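Local atomic coordinates of cerato-platanin 1 (Moniliophthora perniciosa, PDB entry 3SUJ), a protein that is a secreted, zinc-binding fungal protein of the cerato-platanin family, whose precise molecular function is not established. Residues S62-Y68 against V113-D119; S6-D12 against T91-M97; P75-Y79 against A96-L100. Where two conformers were deposited one is given. Residue numbers count along the deposited sequence, not the author numbering.

Contact 1. Residues S62-Y68 against V113-D119; sequences SCYQLTY and VDVRKVD. With ZN (zinc ion), chain D.
Build two extended strands running antiparallel, 63-68 against 113-118, with their axes 4.5 Å apart at closest approach and 159° between their N-to-C directions. Tyr64 faces Lys117 and Leu66 faces Val115 as non-hydrogen-bonded pairs, CA to CA 4.5 and 4.7 Å, alternating with the hydrogen-bonded pairs Gln65-Arg116 and, beyond Leu66, Thr67-Asp114. Gln65 N gives to Arg116 O at 2.8 Å and Gln65 O takes from Arg116 N at 3.0 Å; Thr67 N reaches Asp114 O at 2.9 Å and Thr67 O takes from Asp114 N at 2.8 Å. The ladder frays at the 63 end: Val118 N still gives to Cys63 O at 3.0 Å, but a water bridges Cys63 N and Val118 O, 2.8 Å from each. A second water gives to Thr67 O (2.9 Å) and Asp114 OD2 (3.0 Å). These strands belong to the sheet of the double-psi beta barrel, between strands 3-7 and 76-83, and the outer edge of 63-68 is paired by the latter. On the face of Tyr64, Leu66, Val115 and Lys117, Leu66 CD2 meets Val115 CG2 at 3.7 Å, and Tyr64 CD1 lies 3.7 Å from Val115 CG2. Lys117, extended except for an m chi3, gives NZ to Ser62 OG at 3.0 Å and also to Asn59. On the face of Cys63, Gln65 and Thr67, Gln65 NE2 bonds Tyr79, Thr67 OG1 bonds Ser77, and Cys63, chi1 t, is disulfide-linked to Cys123 with SG 3.7 Å from Val118 CG2. Past the strand, Asp119 OD1 binds zinc at 2.0 Å, while OD2 is bonded to Ser121.

Contact 2. Residues S6-D12 against T91-M97; sequences SYDEAYD and TASKQAM
In the double-psi beta barrel of cerato-platanins, this is where parallel strands 3-7 and 90-92 leave the sheet, one into a 3-10 turn (9-12) and the other into helix 94-101. Ser6 pairs with Thr91 and Tyr7 with Ala92, CA to CA 4.5 and 4.7 Å; Ala92 N gives to Ser6 O and Asp8 N to Ala92 O, both at 2.9 Å. Tyr7, chi1 p (76°) and chi2 -88°, lays its ring beside the helix start, with CD2 3.5 Å from Lys94 CB and CD1 3.8 Å from Met97 SD, an oblique Met-aromatic contact made by an all-t Met97. Lys94 is t through chi3, then turns m, and its NZ pairs with Asp98. Asp8, chi1 t, takes Ala10 N on OD1 at 2.9 Å, an Asx turn that starts the 3-10 segment. Tyr11 (chi1 m) sets CB 3.8 Å from Ser93 CB and sends its hydroxyl to Asp84. Ser93, chi1 p, is the N-cap: its OG accepts from Ala96 N at 2.9 Å and is also hydrogen-bonded to Pro44 O. The helix's first turn gets further acceptors from across the contact, since Asp12 (chi1 m, chi2 -96°) turns its carboxylate to it. OD2 takes Lys94 N at 2.8 Å, and OD1 takes both Gln95 N at 3.0 Å and Gln95 NE2 at 2.8 Å.

Contact 3. Residues P75-Y79 against A96-L100; sequences PKSIY and AMDDL
Set strand 76-79 roughly antiparallel to the helical turn 96-100, at 157° between their N-to-C directions and 8.2 Å between axes at closest approach; Lys76 and Leu100 make the nearest CA pair, 6.0 Å apart. Apolar contacts hold the two together. Ile78 points at the helix with chi1 p (56°) and chi2 t, which puts CD1 4.0 Å from Ala96 CB and CG2 4.0 Å from Leu100 CB; the same CG2 is 3.8 Å from Ala96 O and 4.2 Å from Asp99 CB. Leu100, chi1 t and chi2 p, brings its CD1 up to the strand backbone, 3.2 Å from Lys76 O, 4.0 Å from Ser77 CA and 3.9 Å from Ile78 N. In the double-psi barrel this is helix 94-101 packed against an outermost strand of the sheet, with Leu100 also reaching Leu5, Tyr68 and Val113 on three other strands. As for polar groups, Leu100 N gives to Ala96 O at 3.0 Å within the helix, and the strand bonds through its backbone to 63-68, Lys76 with Tyr68 and Ile78 with Leu66. Ser77 turns away, its OG bonded to Thr67. At the exposed margin Lys76, extended except for a p chi2, passes the last residues of the segment, CG 4.1 Å from Leu100 CD1 and CE 3.7 Å from Asp99 O.

How the contacts relate
All three contacts are partly buried and reach the same sheet. Contact 1 is the most regular, a strand-to-strand ladder with a mainly apolar face that also carries Lys117 and a more polar face carrying the disulfide cysteine; it also has the zinc-binding aspartate. Contact 2, on the other side of the chain's centre, mixes strand pairing with carboxylate bonds to a helix start. Contact 3 is the smallest and relies on apolar packing. It shares Ala96 and Met97 of helix 94-101 with contact 2, and joins contact 1 through the pairing of strands 63-68 and 76-83: Tyr68 N lies 2.8 Å from Lys76 O, and Tyr68 CB packs 3.5 Å from Leu100 CG.

Contact 1. Residues S62-Y68 against V113-D119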
loop_
_atom_site.group_PDB
_atom_site.type_symbol
_atom_site.label_atom_id
_atom_site.label_comp_id
_atom_site.label_asym_id
_atom_site.label_seq_id
_atom_site.Cartn_x
_atom_site.Cartn_y
_atom_site.Cartn_z
ATOM N N SER A 62 -3.333 -6.623 -5.479
ATOM C CA SER A 62 -2.767 -7.662 -4.606
ATOM C C SER A 62 -2.561 -7.116 -3.204
ATOM O O SER A 62 -2.445 -5.895 -2.982
ATOM C CB SER A 62 -1.370 -8.087 -5.135
ATOM O OG SER A 62 -1.384 -8.939 -6.222
ATOM N N CYS A 63 -2.519 -8.025 -2.258
ATOM C CA CYS A 63 -2.372 -7.735 -0.849
ATOM C C CYS A 63 -1.004 -8.111 -0.383
ATOM O O CYS A 63 -0.564 -9.299 -0.519
ATOM C CB CYS A 63 -3.422 -8.543 -0.103
ATOM S SG CYS A 63 -3.450 -8.220 1.708
ATOM N N TYR A 64 -0.271 -7.183 0.211
ATOM C CA TYR A 64 1.097 -7.415 0.679
ATOM C C TYR A 64 1.149 -7.286 2.168
ATOM O O TYR A 64 0.734 -6.215 2.726
ATOM C CB TYR A 64 2.077 -6.410 0.017
ATOM C CG TYR A 64 2.215 -6.642 -1.437
ATOM C CD1 TYR A 64 3.229 -7.482 -1.912
ATOM C CD2 TYR A 64 1.415 -6.026 -2.373
ATOM C CE1 TYR A 64 3.424 -7.725 -3.267
ATOM C CE2 TYR A 64 1.616 -6.270 -3.752
ATOM C CZ TYR A 64 2.637 -7.057 -4.166
ATOM O OH TYR A 64 2.786 -7.256 -5.542
ATOM N N GLN A 65 1.703 -8.268 2.842
ATOM C CA GLN A 65 2.024 -8.164 4.238
ATOM C C GLN A 65 3.390 -7.571 4.402
ATOM O O GLN A 65 4.392 -8.077 3.861
ATOM C CB GLN A 65 2.025 -9.551 4.817
ATOM C CG GLN A 65 2.356 -9.564 6.348
ATOM C CD GLN A 65 2.520 -10.989 6.849
ATOM O OE1 GLN A 65 3.238 -11.779 6.181
ATOM N NE2 GLN A 65 1.867 -11.382 7.906
ATOM N N LEU A 66 3.441 -6.440 5.098
ATOM C CA LEU A 66 4.684 -5.718 5.335
ATOM C C LEU A 66 4.963 -5.735 6.815
ATOM O O LEU A 66 4.144 -5.308 7.585
ATOM C CB LEU A 66 4.580 -4.274 4.847
ATOM C CG LEU A 66 4.116 -4.094 3.406
ATOM C CD1 LEU A 66 3.973 -2.582 3.034
ATOM C CD2 LEU A 66 5.060 -4.704 2.428
ATOM N N THR A 67 6.133 -6.254 7.166
ATOM C CA THR A 67 6.484 -6.446 8.572
ATOM C C THR A 67 7.695 -5.642 8.913
ATOM O O THR A 67 8.728 -5.681 8.259
ATOM C CB THR A 67 6.753 -7.963 8.894
ATOM O OG1 THR A 67 5.525 -8.686 8.550
ATOM C CG2 THR A 67 7.027 -8.123 10.391
ATOM N N TYR A 68 7.469 -4.864 9.975
ATOM C CA TYR A 68 8.546 -3.943 10.503
ATOM C C TYR A 68 8.978 -4.451 11.827
ATOM O O TYR A 68 8.164 -4.689 12.709
ATOM C CB TYR A 68 8.024 -2.508 10.628
ATOM C CG TYR A 68 9.036 -1.528 11.162
ATOM C CD1 TYR A 68 10.195 -1.251 10.478
ATOM C CD2 TYR A 68 8.812 -0.918 12.376
ATOM C CE1 TYR A 68 11.140 -0.304 10.993
ATOM C CE2 TYR A 68 9.754 0.038 12.901
ATOM C CZ TYR A 68 10.854 0.245 12.175
ATOM O OH TYR A 68 11.785 1.192 12.636
ATOM N N VAL A 113 11.350 -3.147 5.497
ATOM C CA VAL A 113 10.348 -4.141 5.926
ATOM C C VAL A 113 10.582 -5.471 5.245
ATOM O O VAL A 113 11.146 -5.540 4.161
ATOM C CB VAL A 113 8.910 -3.647 5.605
ATOM C CG1 VAL A 113 8.545 -2.395 6.415
ATOM C CG2 VAL A 113 8.731 -3.415 4.133
ATOM N N ASP A 114 10.063 -6.512 5.883
ATOM C CA ASP A 114 9.908 -7.804 5.117
ATOM C C ASP A 114 8.599 -7.813 4.411
ATOM O O ASP A 114 7.626 -7.330 4.947
ATOM C CB ASP A 114 9.958 -8.986 6.130
ATOM C CG ASP A 114 11.334 -9.337 6.423
ATOM O OD1 ASP A 114 11.947 -9.981 5.545
ATOM O OD2 ASP A 114 11.833 -8.918 7.461
ATOM N N VAL A 115 8.502 -8.349 3.214
ATOM C CA VAL A 115 7.301 -8.355 2.411
ATOM C C VAL A 115 6.966 -9.776 2.006
ATOM O O VAL A 115 7.898 -10.512 1.523
ATOM C CB VAL A 115 7.475 -7.451 1.201
ATOM C CG1 VAL A 115 8.698 -7.759 0.390
ATOM C CG2 VAL A 115 6.227 -7.492 0.298
ATOM N N ARG A 116 5.688 -10.112 2.043
ATOM C CA ARG A 116 5.209 -11.334 1.449
ATOM C C ARG A 116 3.901 -10.995 0.789
ATOM O O ARG A 116 3.061 -10.316 1.432
ATOM C CB ARG A 116 4.957 -12.257 2.641
ATOM C CG ARG A 116 4.753 -13.713 2.531
ATOM C CD ARG A 116 5.522 -14.006 3.840
ATOM N NE ARG A 116 6.558 -14.967 3.699
ATOM C CZ ARG A 116 6.441 -16.140 4.274
ATOM N NH1 ARG A 116 5.349 -16.409 4.993
ATOM N NH2 ARG A 116 7.324 -17.017 4.015
ATOM N N LYS A 117 3.628 -11.448 -0.406
ATOM C CA LYS A 117 2.261 -11.389 -0.953
ATOM C C LYS A 117 1.403 -12.420 -0.257
ATOM O O LYS A 117 1.880 -13.564 -0.058
ATOM C CB LYS A 117 2.269 -11.653 -2.433
ATOM C CG LYS A 117 0.802 -11.296 -2.934
ATOM C CD LYS A 117 0.566 -11.444 -4.389
ATOM C CE LYS A 117 1.377 -10.396 -5.298
ATOM N NZ LYS A 117 0.996 -10.642 -6.627
ATOM N N VAL A 118 0.243 -12.039 0.260
ATOM C CA VAL A 118 -0.653 -12.926 1.016
ATOM C C VAL A 118 -2.043 -12.880 0.387
ATOM O O VAL A 118 -2.347 -12.110 -0.502
ATOM C CB VAL A 118 -0.705 -12.520 2.518
ATOM C CG1 VAL A 118 0.664 -12.634 3.174
ATOM C CG2 VAL A 118 -1.242 -11.049 2.703
ATOM N N ASP A 119 -2.902 -13.783 0.828
ATOM C CA ASP A 119 -4.263 -13.818 0.323
ATOM C C ASP A 119 -4.923 -12.502 0.542
ATOM O O ASP A 119 -4.796 -11.903 1.585
ATOM C CB ASP A 119 -5.019 -14.854 1.150
ATOM C CG ASP A 119 -6.376 -15.201 0.564
ATOM O OD1 ASP A 119 -6.368 -16.061 -0.299
ATOM O OD2 ASP A 119 -7.375 -14.545 0.894
HETATM ZN ZN ZN D . -8.170 -16.749 -0.721
HETATM O O HOH W 1 -2.926 -10.746 -2.903
HETATM O O HOH W 2 10.751 -7.233 9.651
#

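Contact 2. Residues S6-D12 against T91-M97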
loop_
_atom_site.group_PDB
_atom_site.type_symbol
_atom_site.label_atom_id
_atom_site.label_comp_id
_atom_site.label_asym_id
_atom_site.label_seq_id
_atom_site.Cartn_x
_atom_site.Cartn_y
_atom_site.Cartn_z
ATOM N N SER A 6 7.979 3.587 2.225
ATOM C CA SER A 6 7.834 5.054 2.395
ATOM C C SER A 6 6.385 5.354 2.531
ATOM O O SER A 6 5.546 4.421 2.479
ATOM C CB SER A 6 8.376 5.756 1.175
ATOM O OG SER A 6 9.795 5.428 1.099
ATOM N N TYR A 7 6.018 6.625 2.694
ATOM C CA TYR A 7 4.594 6.959 2.755
ATOM C C TYR A 7 4.288 8.136 1.843
ATOM O O TYR A 7 5.209 8.901 1.467
ATOM C CB TYR A 7 4.115 7.216 4.149
ATOM C CG TYR A 7 4.473 8.504 4.774
ATOM C CD1 TYR A 7 5.646 8.623 5.460
ATOM C CD2 TYR A 7 3.593 9.591 4.706
ATOM C CE1 TYR A 7 5.997 9.832 6.031
ATOM C CE2 TYR A 7 3.888 10.796 5.289
ATOM C CZ TYR A 7 5.078 10.925 5.945
ATOM O OH TYR A 7 5.472 12.124 6.620
ATOM N N ASP A 8 3.029 8.310 1.534
ATOM C CA ASP A 8 2.596 9.504 0.778
ATOM C C ASP A 8 1.187 9.747 1.220
ATOM O O ASP A 8 0.323 8.890 1.101
ATOM C CB ASP A 8 2.627 9.267 -0.729
ATOM C CG ASP A 8 2.545 10.542 -1.499
ATOM O OD1 ASP A 8 1.576 11.273 -1.344
ATOM O OD2 ASP A 8 3.576 10.901 -2.200
ATOM N N GLU A 9 0.912 10.965 1.729
ATOM C CA GLU A 9 -0.434 11.359 2.194
ATOM C C GLU A 9 -1.450 11.440 1.134
ATOM O O GLU A 9 -2.628 11.466 1.470
ATOM C CB GLU A 9 -0.345 12.672 3.002
ATOM C CG GLU A 9 0.410 12.445 4.263
ATOM C CD GLU A 9 0.338 13.625 5.261
ATOM O OE1 GLU A 9 -0.650 13.689 5.940
ATOM O OE2 GLU A 9 1.328 14.334 5.424
ATOM N N ALA A 10 -1.073 11.357 -0.131
ATOM C CA ALA A 10 -2.077 11.210 -1.154
ATOM C C ALA A 10 -2.963 10.007 -0.886
ATOM O O ALA A 10 -4.125 10.004 -1.187
ATOM C CB ALA A 10 -1.487 11.122 -2.524
ATOM N N TYR A 11 -2.381 8.927 -0.321
ATOM C CA TYR A 11 -3.154 7.663 -0.125
ATOM C C TYR A 11 -4.069 7.773 1.072
ATOM O O TYR A 11 -4.897 6.893 1.277
ATOM C CB TYR A 11 -2.201 6.467 -0.055
ATOM C CG TYR A 11 -1.321 6.262 -1.300
ATOM C CD1 TYR A 11 -1.929 6.043 -2.590
ATOM C CD2 TYR A 11 0.027 6.213 -1.207
ATOM C CE1 TYR A 11 -1.221 5.841 -3.697
ATOM C CE2 TYR A 11 0.740 5.976 -2.298
ATOM C CZ TYR A 11 0.107 5.824 -3.566
ATOM O OH TYR A 11 1.001 5.582 -4.616
ATOM N N ASP A 12 -3.979 8.836 1.867
ATOM C CA ASP A 12 -4.882 9.025 2.979
ATOM C C ASP A 12 -6.217 9.686 2.638
ATOM O O ASP A 12 -7.095 9.773 3.519
ATOM C CB ASP A 12 -4.168 9.867 4.019
ATOM C CG ASP A 12 -2.998 9.115 4.612
ATOM O OD1 ASP A 12 -3.114 8.482 5.685
ATOM O OD2 ASP A 12 -1.910 9.163 4.065
ATOM N N THR A 91 5.099 2.237 -1.121
ATOM C CA THR A 91 4.753 3.575 -0.582
ATOM C C THR A 91 3.333 3.449 -0.077
ATOM O O THR A 91 2.399 3.377 -0.921
ATOM C CB THR A 91 4.861 4.645 -1.633
ATOM O OG1 THR A 91 6.164 4.688 -2.162
ATOM C CG2 THR A 91 4.536 5.993 -0.994
ATOM N N ALA A 92 3.094 3.530 1.229
ATOM C CA ALA A 92 1.745 3.390 1.799
ATOM C C ALA A 92 1.204 4.720 2.223
ATOM O O ALA A 92 1.877 5.749 2.153
ATOM C CB ALA A 92 1.780 2.426 2.958
ATOM N N SER A 93 -0.056 4.739 2.639
ATOM C CA SER A 93 -0.605 5.884 3.331
ATOM C C SER A 93 0.233 6.227 4.521
ATOM O O SER A 93 0.863 5.346 5.150
ATOM C CB SER A 93 -2.095 5.727 3.714
ATOM O OG SER A 93 -2.391 4.772 4.903
ATOM N N LYS A 94 0.146 7.508 5.008
ATOM C CA LYS A 94 0.750 7.851 6.287
ATOM C C LYS A 94 0.079 7.065 7.422
ATOM O O LYS A 94 0.814 6.633 8.299
ATOM C CB LYS A 94 0.674 9.371 6.543
ATOM C CG LYS A 94 1.475 9.764 7.743
ATOM C CD LYS A 94 1.359 11.281 7.933
ATOM C CE LYS A 94 2.109 11.635 9.184
ATOM N NZ LYS A 94 1.324 11.362 10.425
ATOM N N GLN A 95 -1.229 6.932 7.398
ATOM C CA GLN A 95 -1.888 6.172 8.476
ATOM C C GLN A 95 -1.315 4.733 8.533
ATOM O O GLN A 95 -1.089 4.215 9.620
ATOM C CB GLN A 95 -3.367 6.139 8.259
ATOM C CG GLN A 95 -4.087 7.423 8.681
ATOM C CD GLN A 95 -5.445 7.465 8.163
ATOM O OE1 GLN A 95 -6.397 7.005 8.899
ATOM N NE2 GLN A 95 -5.612 7.926 6.926
ATOM N N ALA A 96 -1.131 4.084 7.399
ATOM C CA ALA A 96 -0.609 2.731 7.407
ATOM C C ALA A 96 0.802 2.686 7.959
ATOM O O ALA A 96 1.132 1.817 8.771
ATOM C CB ALA A 96 -0.675 2.232 6.026
ATOM N N MET A 97 1.662 3.643 7.546
ATOM C CA MET A 97 3.015 3.617 8.021
ATOM C C MET A 97 3.090 4.001 9.515
ATOM O O MET A 97 3.943 3.455 10.216
ATOM C CB MET A 97 3.933 4.494 7.139
ATOM C CG MET A 97 5.410 4.305 7.552
ATOM S SD MET A 97 6.480 5.042 6.301
ATOM C CE MET A 97 8.068 4.924 7.064
HETATM O O HOH W 3 -8.168 8.791 5.885
#

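Contact 3. Residues P75-Y79 against A96-L100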
loop_
_atom_site.group_PDB
_atom_site.type_symbol
_atom_site.label_atom_id
_atom_site.label_comp_id
_atom_site.label_asym_id
_atom_site.label_seq_id
_atom_site.Cartn_x
_atom_site.Cartn_y
_atom_site.Cartn_z
ATOM N N PRO A 75 7.748 -7.124 16.562
ATOM C CA PRO A 75 7.295 -6.973 15.192
ATOM C C PRO A 75 5.835 -6.671 15.097
ATOM O O PRO A 75 4.994 -6.977 15.843
ATOM C CB PRO A 75 7.587 -8.363 14.566
ATOM C CG PRO A 75 8.744 -8.920 15.399
ATOM C CD PRO A 75 8.324 -8.499 16.753
ATOM N N LYS A 76 5.580 -5.942 13.989
ATOM C CA LYS A 76 4.229 -5.521 13.629
ATOM C C LYS A 76 4.122 -5.671 12.120
ATOM O O LYS A 76 5.053 -5.364 11.392
ATOM C CB LYS A 76 4.116 -4.019 14.020
ATOM C CG LYS A 76 2.895 -3.347 13.608
ATOM C CD LYS A 76 1.652 -3.859 14.207
ATOM C CE LYS A 76 0.477 -3.013 13.709
ATOM N NZ LYS A 76 -0.704 -3.409 14.560
ATOM N N SER A 77 2.922 -6.036 11.681
ATOM C CA SER A 77 2.627 -6.146 10.257
ATOM C C SER A 77 1.457 -5.321 9.874
ATOM O O SER A 77 0.512 -5.170 10.662
ATOM C CB SER A 77 2.288 -7.606 9.854
ATOM O OG SER A 77 3.329 -8.515 10.164
ATOM N N ILE A 78 1.492 -4.823 8.654
ATOM C CA ILE A 78 0.261 -4.294 8.059
ATOM C C ILE A 78 0.006 -5.013 6.753
ATOM O O ILE A 78 0.900 -5.688 6.273
ATOM C CB ILE A 78 0.367 -2.721 7.751
ATOM C CG1 ILE A 78 1.562 -2.399 6.864
ATOM C CG2 ILE A 78 0.385 -1.943 9.098
ATOM C CD1 ILE A 78 1.602 -0.996 6.169
ATOM N N TYR A 79 -1.170 -4.828 6.189
ATOM C CA TYR A 79 -1.628 -5.580 4.983
ATOM C C TYR A 79 -2.068 -4.524 4.015
ATOM O O TYR A 79 -3.032 -3.798 4.286
ATOM C CB TYR A 79 -2.758 -6.554 5.362
ATOM C CG TYR A 79 -2.253 -7.547 6.418
ATOM C CD1 TYR A 79 -1.629 -8.736 6.060
ATOM C CD2 TYR A 79 -2.278 -7.205 7.760
ATOM C CE1 TYR A 79 -1.090 -9.590 7.003
ATOM C CE2 TYR A 79 -1.711 -8.039 8.760
ATOM C CZ TYR A 79 -1.170 -9.235 8.335
ATOM O OH TYR A 79 -0.540 -10.048 9.308
ATOM N N ALA A 96 -1.131 4.084 7.399
ATOM C CA ALA A 96 -0.609 2.731 7.407
ATOM C C ALA A 96 0.802 2.686 7.959
ATOM O O ALA A 96 1.132 1.817 8.771
ATOM C CB ALA A 96 -0.675 2.232 6.026
ATOM N N MET A 97 1.662 3.643 7.546
ATOM C CA MET A 97 3.015 3.617 8.021
ATOM C C MET A 97 3.090 4.001 9.515
ATOM O O MET A 97 3.943 3.455 10.216
ATOM C CB MET A 97 3.933 4.494 7.139
ATOM C CG MET A 97 5.410 4.305 7.552
ATOM S SD MET A 97 6.480 5.042 6.301
ATOM C CE MET A 97 8.068 4.924 7.064
ATOM N N ASP A 98 2.240 4.913 9.950
ATOM C CA ASP A 98 2.159 5.210 11.378
ATOM C C ASP A 98 1.702 3.954 12.144
ATOM O O ASP A 98 2.269 3.694 13.237
ATOM C CB ASP A 98 1.194 6.357 11.612
ATOM C CG ASP A 98 1.885 7.734 11.551
ATOM O OD1 ASP A 98 3.067 7.830 11.766
ATOM O OD2 ASP A 98 1.146 8.722 11.307
ATOM N N ASP A 99 0.756 3.199 11.615
ATOM C CA ASP A 99 0.253 1.945 12.256
ATOM C C ASP A 99 1.466 1.007 12.412
ATOM O O ASP A 99 1.714 0.423 13.460
ATOM C CB ASP A 99 -0.861 1.322 11.410
ATOM C CG ASP A 99 -2.197 2.014 11.606
ATOM O OD1 ASP A 99 -2.273 2.979 12.381
ATOM O OD2 ASP A 99 -3.171 1.603 10.949
ATOM N N LEU A 100 2.253 0.861 11.351
ATOM C CA LEU A 100 3.320 -0.074 11.314
ATOM C C LEU A 100 4.400 0.266 12.283
ATOM O O LEU A 100 5.073 -0.646 12.824
ATOM C CB LEU A 100 3.870 -0.116 9.867
ATOM C CG LEU A 100 4.951 -1.118 9.616
ATOM C CD1 LEU A 100 4.444 -2.580 9.912
ATOM C CD2 LEU A 100 5.390 -0.918 8.186
#